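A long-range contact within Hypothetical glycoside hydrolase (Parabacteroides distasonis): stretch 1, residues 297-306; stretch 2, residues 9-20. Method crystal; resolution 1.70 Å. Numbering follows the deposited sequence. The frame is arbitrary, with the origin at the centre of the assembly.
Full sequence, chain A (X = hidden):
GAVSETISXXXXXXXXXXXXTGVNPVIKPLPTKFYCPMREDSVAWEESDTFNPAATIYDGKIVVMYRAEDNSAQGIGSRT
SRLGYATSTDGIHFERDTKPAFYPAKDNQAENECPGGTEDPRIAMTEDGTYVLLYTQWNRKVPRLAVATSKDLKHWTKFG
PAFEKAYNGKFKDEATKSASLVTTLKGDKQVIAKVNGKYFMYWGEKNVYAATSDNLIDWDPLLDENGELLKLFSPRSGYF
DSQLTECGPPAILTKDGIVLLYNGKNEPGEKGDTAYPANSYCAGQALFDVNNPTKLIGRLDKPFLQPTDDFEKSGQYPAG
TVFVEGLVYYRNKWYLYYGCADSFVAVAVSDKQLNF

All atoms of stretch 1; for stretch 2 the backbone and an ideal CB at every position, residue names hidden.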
# COMPACT_ATOMS: atom_id res chain seq x y z
N ILE A 297 15.23 -0.89 -14.82
CA ILE A 297 15.99 -1.95 -15.47
C ILE A 297 15.24 -3.28 -15.60
O ILE A 297 15.79 -4.28 -16.10
CB ILE A 297 17.32 -2.20 -14.72
CG1 ILE A 297 17.08 -2.59 -13.27
CG2 ILE A 297 18.23 -0.96 -14.77
CD1 ILE A 297 18.40 -3.04 -12.58
N GLY A 298 13.99 -3.30 -15.15
CA GLY A 298 13.14 -4.48 -15.34
C GLY A 298 11.69 -4.13 -15.10
O GLY A 298 11.39 -3.21 -14.35
N ARG A 299 10.80 -4.86 -15.77
CA ARG A 299 9.34 -4.69 -15.61
C ARG A 299 8.64 -5.91 -16.18
O ARG A 299 8.91 -6.30 -17.32
CB ARG A 299 8.90 -3.44 -16.36
CG ARG A 299 7.47 -3.00 -16.15
CD ARG A 299 7.27 -1.66 -16.85
NE ARG A 299 5.93 -1.12 -16.71
CZ ARG A 299 5.53 0.06 -17.19
NH1 ARG A 299 6.38 0.84 -17.86
NH2 ARG A 299 4.28 0.48 -17.00
N LEU A 300 7.74 -6.52 -15.40
CA LEU A 300 7.07 -7.74 -15.87
C LEU A 300 6.10 -7.40 -16.99
O LEU A 300 5.36 -6.42 -16.87
CB LEU A 300 6.30 -8.43 -14.74
CG LEU A 300 7.15 -8.91 -13.57
CD1 LEU A 300 6.22 -9.60 -12.53
CD2 LEU A 300 8.24 -9.84 -14.03
N ASP A 301 6.12 -8.20 -18.05
CA ASP A 301 5.19 -8.05 -19.18
C ASP A 301 3.76 -8.44 -18.81
O ASP A 301 2.80 -7.95 -19.41
CB ASP A 301 5.57 -9.00 -20.32
CG ASP A 301 6.83 -8.61 -21.06
OD1 ASP A 301 7.21 -7.43 -21.11
OD2 ASP A 301 7.40 -9.54 -21.67
N LYS A 302 3.63 -9.39 -17.88
CA LYS A 302 2.33 -9.91 -17.46
C LYS A 302 2.27 -9.89 -15.93
O LYS A 302 3.31 -9.98 -15.26
CB LYS A 302 2.15 -11.34 -17.93
CG LYS A 302 2.11 -11.50 -19.45
CD LYS A 302 1.90 -12.93 -19.85
CE LYS A 302 2.24 -13.11 -21.31
NZ LYS A 302 1.87 -14.46 -21.82
N PRO A 303 1.06 -9.77 -15.37
CA PRO A 303 0.94 -9.67 -13.92
C PRO A 303 1.35 -10.97 -13.22
O PRO A 303 1.20 -12.05 -13.80
CB PRO A 303 -0.54 -9.38 -13.70
CG PRO A 303 -1.23 -9.87 -14.92
CD PRO A 303 -0.25 -9.74 -16.04
N PHE A 304 1.86 -10.86 -12.00
CA PHE A 304 2.26 -12.04 -11.22
C PHE A 304 1.10 -12.47 -10.33
O PHE A 304 1.15 -13.53 -9.75
CB PHE A 304 3.51 -11.80 -10.38
CG PHE A 304 3.30 -10.92 -9.19
CD1 PHE A 304 3.33 -9.55 -9.30
CD2 PHE A 304 3.09 -11.47 -7.94
CE1 PHE A 304 3.12 -8.75 -8.20
CE2 PHE A 304 2.90 -10.67 -6.83
CZ PHE A 304 2.92 -9.30 -6.96
N LEU A 305 0.06 -11.65 -10.25
CA LEU A 305 -1.16 -11.96 -9.48
C LEU A 305 -2.33 -11.30 -10.20
O LEU A 305 -2.23 -10.15 -10.58
CB LEU A 305 -1.04 -11.42 -8.07
CG LEU A 305 -2.04 -11.92 -7.01
CD1 LEU A 305 -1.74 -13.37 -6.61
CD2 LEU A 305 -1.99 -11.00 -5.77
N GLN A 306 -3.44 -12.02 -10.37
CA GLN A 306 -4.63 -11.47 -11.02
C GLN A 306 -5.88 -11.97 -10.32
O GLN A 306 -5.84 -13.01 -9.65
CB GLN A 306 -4.66 -11.85 -12.52
CG GLN A 306 -4.89 -13.33 -12.79
CD GLN A 306 -5.09 -13.65 -14.28
OE1 GLN A 306 -4.31 -14.40 -14.84
NE2 GLN A 306 -6.11 -13.08 -14.90
N UNK A 9 15.26 -14.13 -17.26
CA UNK A 9 15.15 -12.67 -17.34
C UNK A 9 14.29 -12.10 -16.20
O UNK A 9 14.42 -10.91 -15.89
CB UNK A 9 14.56 -12.26 -18.69
N UNK A 10 13.40 -12.92 -15.63
CA UNK A 10 12.58 -12.50 -14.48
C UNK A 10 13.01 -13.13 -13.15
O UNK A 10 12.25 -13.10 -12.19
CB UNK A 10 11.11 -12.85 -14.75
N UNK A 11 14.23 -13.70 -13.08
CA UNK A 11 14.77 -14.25 -11.82
C UNK A 11 14.79 -13.24 -10.66
O UNK A 11 14.72 -13.63 -9.51
CB UNK A 11 16.19 -14.76 -12.06
N UNK A 12 14.89 -11.95 -10.99
CA UNK A 12 14.92 -10.87 -9.99
C UNK A 12 13.59 -10.66 -9.27
O UNK A 12 13.57 -10.01 -8.22
CB UNK A 12 15.33 -9.56 -10.66
N UNK A 13 12.49 -11.13 -9.84
CA UNK A 13 11.17 -10.79 -9.28
C UNK A 13 10.79 -11.69 -8.12
O UNK A 13 11.30 -12.78 -7.95
CB UNK A 13 10.09 -10.88 -10.36
N UNK A 14 9.88 -11.20 -7.29
CA UNK A 14 9.39 -11.98 -6.17
C UNK A 14 8.09 -12.64 -6.63
O UNK A 14 7.00 -12.11 -6.47
CB UNK A 14 9.18 -11.12 -4.92
N UNK A 15 8.25 -13.81 -7.23
CA UNK A 15 7.11 -14.59 -7.70
C UNK A 15 7.03 -15.88 -6.88
O UNK A 15 7.57 -15.96 -5.78
CB UNK A 15 7.23 -14.89 -9.19
N UNK A 16 6.34 -16.89 -7.40
CA UNK A 16 6.13 -18.12 -6.65
C UNK A 16 4.98 -18.02 -5.65
O UNK A 16 4.83 -18.88 -4.79
CB UNK A 16 7.42 -18.50 -5.91
N UNK A 17 4.16 -16.97 -5.76
CA UNK A 17 3.05 -16.81 -4.82
C UNK A 17 1.91 -17.78 -5.09
O UNK A 17 1.57 -18.05 -6.25
CB UNK A 17 2.52 -15.37 -4.87
N UNK A 18 1.36 -18.33 -4.02
CA UNK A 18 0.21 -19.22 -4.11
C UNK A 18 -0.76 -18.86 -2.99
O UNK A 18 -0.36 -18.65 -1.85
CB UNK A 18 0.63 -20.69 -4.02
N UNK A 19 -2.04 -18.78 -3.33
CA UNK A 19 -3.09 -18.66 -2.32
C UNK A 19 -3.18 -19.98 -1.55
O UNK A 19 -3.37 -21.02 -2.16
CB UNK A 19 -4.43 -18.31 -2.96
N UNK A 20 -3.05 -19.96 -0.22
CA UNK A 20 -3.20 -21.24 0.49
C UNK A 20 -4.60 -21.76 0.30
O UNK A 20 -5.56 -20.99 0.38
CB UNK A 20 -2.89 -21.09 1.98

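Position 9 begins the stretch with its CA-to-CB bond sideways to stretch 1 and no atom of that stretch within 5.5 Å of the ideal CB, so the visible backbone asks for little and many side chains would suit. The deposited residue is Glu9, which makes no contact across the pair.

At position 10 the CB points toward stretch 1 and lies 4.2 Å from Leu300 CD2. A small or branched side chain with a methyl to offer, such as alanine, valine or threonine, would suit this site. It is Thr10, whose CG2 lies 3.9 Å from Leu300 CD2. The residue also opens a type I turn that ends at position 13, closed by a backbone hydrogen bond in which the N of 13 donates to Thr10 O over 3.1 Å. Position 11, within this turn, is out of reach of stretch 1 and leaves the choice open; it is Ala11.

Position 12 points toward stretch 1, yet its ideal CB has nothing of that stretch within 5.5 Å. Across the gap lie the strand backbone at Gly298 and Arg299 and the side chain of Leu300. A long side chain is needed to span it, and methionine or a large aromatic could be considered. The residue is Trp12, with chi1 in the p well, and its indole reaches the strand: CZ2 lies 3.7 Å from Arg299 N, 3.9 Å from Gly298 C and 4.0 Å from Leu300 CD2. The bare glycine matters here, because an ideal CB on Gly298 would point toward this stretch and sit only 3.1 Å from Trp12 CZ2.

Position 13 also faces Leu300, with its ideal CB 4.2 Å from CD2. That proximity favours a compact, apolar side chain such as alanine, cysteine or valine. Cys13 fills it, its CB 4.2 Å from Leu300 CD2, so that Leu300 packs against 10, 12 and 13 together.

Positions 14 and 15 point sideways. Several residues could fit either; they are Leu14, whose carbonyl O lies 4.2 Å from Phe304 CD2, and Asp15, which makes no contact. At 16 the phi/psi of 82/13 would jam a CB against the preceding carbonyl O, which by itself calls for glycine, and Gly16 is found.

Position 17 points toward stretch 1, its ideal CB 5.0 Å from both Phe304 CD2 and Leu305 CD1. This apolar surface would suit leucine, methionine or an aromatic. Phe17 sets CD2 3.8 Å from Phe304 CE2, the rings oblique with planes at 44°. A water accepts from Phe17 N and donates weakly to Phe304 O.

Position 18 points away, and stretch 1 sets no demand on it; it is Glu18. Position 19 starts sideways, and the carbonyl of Gln306 is far enough off that a very long donor is needed; arginine fits best, and lysine would come only near it. Arg19 NH2 makes a weak hydrogen bond to Gln306 O at 2.9 Å, while a water accepts from both Arg19 NH1 and Gln306 N. Position 20, out of reach, is Pro20.

Stretch 2 (9-20) ETAWCLDGFERP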
# COMPACT_ATOMS: atom_id res chain seq x y z
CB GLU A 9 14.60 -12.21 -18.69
CG GLU A 9 13.12 -12.57 -18.95
CD GLU A 9 12.49 -11.78 -20.09
OE1 GLU A 9 13.22 -11.11 -20.85
OE2 GLU A 9 11.25 -11.83 -20.22
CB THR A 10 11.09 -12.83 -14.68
OG1 THR A 10 10.90 -14.25 -14.61
CG2 THR A 10 10.57 -12.28 -15.99
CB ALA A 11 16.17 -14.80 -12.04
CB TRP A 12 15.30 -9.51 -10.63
CG TRP A 12 14.41 -9.12 -11.79
CD1 TRP A 12 14.63 -9.37 -13.13
CD2 TRP A 12 13.15 -8.41 -11.73
NE1 TRP A 12 13.60 -8.87 -13.89
CE2 TRP A 12 12.68 -8.27 -13.06
CE3 TRP A 12 12.39 -7.88 -10.69
CZ2 TRP A 12 11.48 -7.63 -13.36
CZ3 TRP A 12 11.19 -7.23 -11.00
CH2 TRP A 12 10.75 -7.10 -12.32
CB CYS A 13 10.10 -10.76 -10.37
SG CYS A 13 9.39 -12.33 -10.83
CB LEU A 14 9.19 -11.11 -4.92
CG LEU A 14 8.77 -11.87 -3.66
CD1 LEU A 14 9.85 -12.87 -3.23
CD2 LEU A 14 8.48 -10.89 -2.55
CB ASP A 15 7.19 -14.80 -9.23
CG ASP A 15 8.43 -15.54 -9.69
OD1 ASP A 15 9.27 -15.98 -8.88
OD2 ASP A 15 8.56 -15.66 -10.94
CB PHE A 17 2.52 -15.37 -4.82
CG PHE A 17 3.39 -14.43 -4.07
CD1 PHE A 17 3.42 -14.48 -2.69
CD2 PHE A 17 4.21 -13.52 -4.73
CE1 PHE A 17 4.24 -13.61 -1.97
CE2 PHE A 17 5.02 -12.66 -4.03
CZ PHE A 17 5.04 -12.70 -2.64
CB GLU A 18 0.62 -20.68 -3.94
CG GLU A 18 1.77 -21.10 -4.82
CD GLU A 18 2.00 -22.59 -4.84
OE1 GLU A 18 1.38 -23.33 -4.03
OE2 GLU A 18 2.79 -23.04 -5.69
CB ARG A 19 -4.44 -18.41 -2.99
CG ARG A 19 -4.52 -17.13 -3.80
CD ARG A 19 -5.67 -17.20 -4.80
NE ARG A 19 -5.88 -15.95 -5.53
CZ ARG A 19 -5.17 -15.57 -6.59
NH1 ARG A 19 -4.19 -16.33 -7.06
NH2 ARG A 19 -5.44 -14.42 -7.20
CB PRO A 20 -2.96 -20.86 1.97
CG PRO A 20 -2.20 -19.56 1.89
CD PRO A 20 -2.78 -18.84 0.70
O HOH W 1 3.64 -15.10 -8.19
O HOH W 2 -3.13 -15.04 -9.75
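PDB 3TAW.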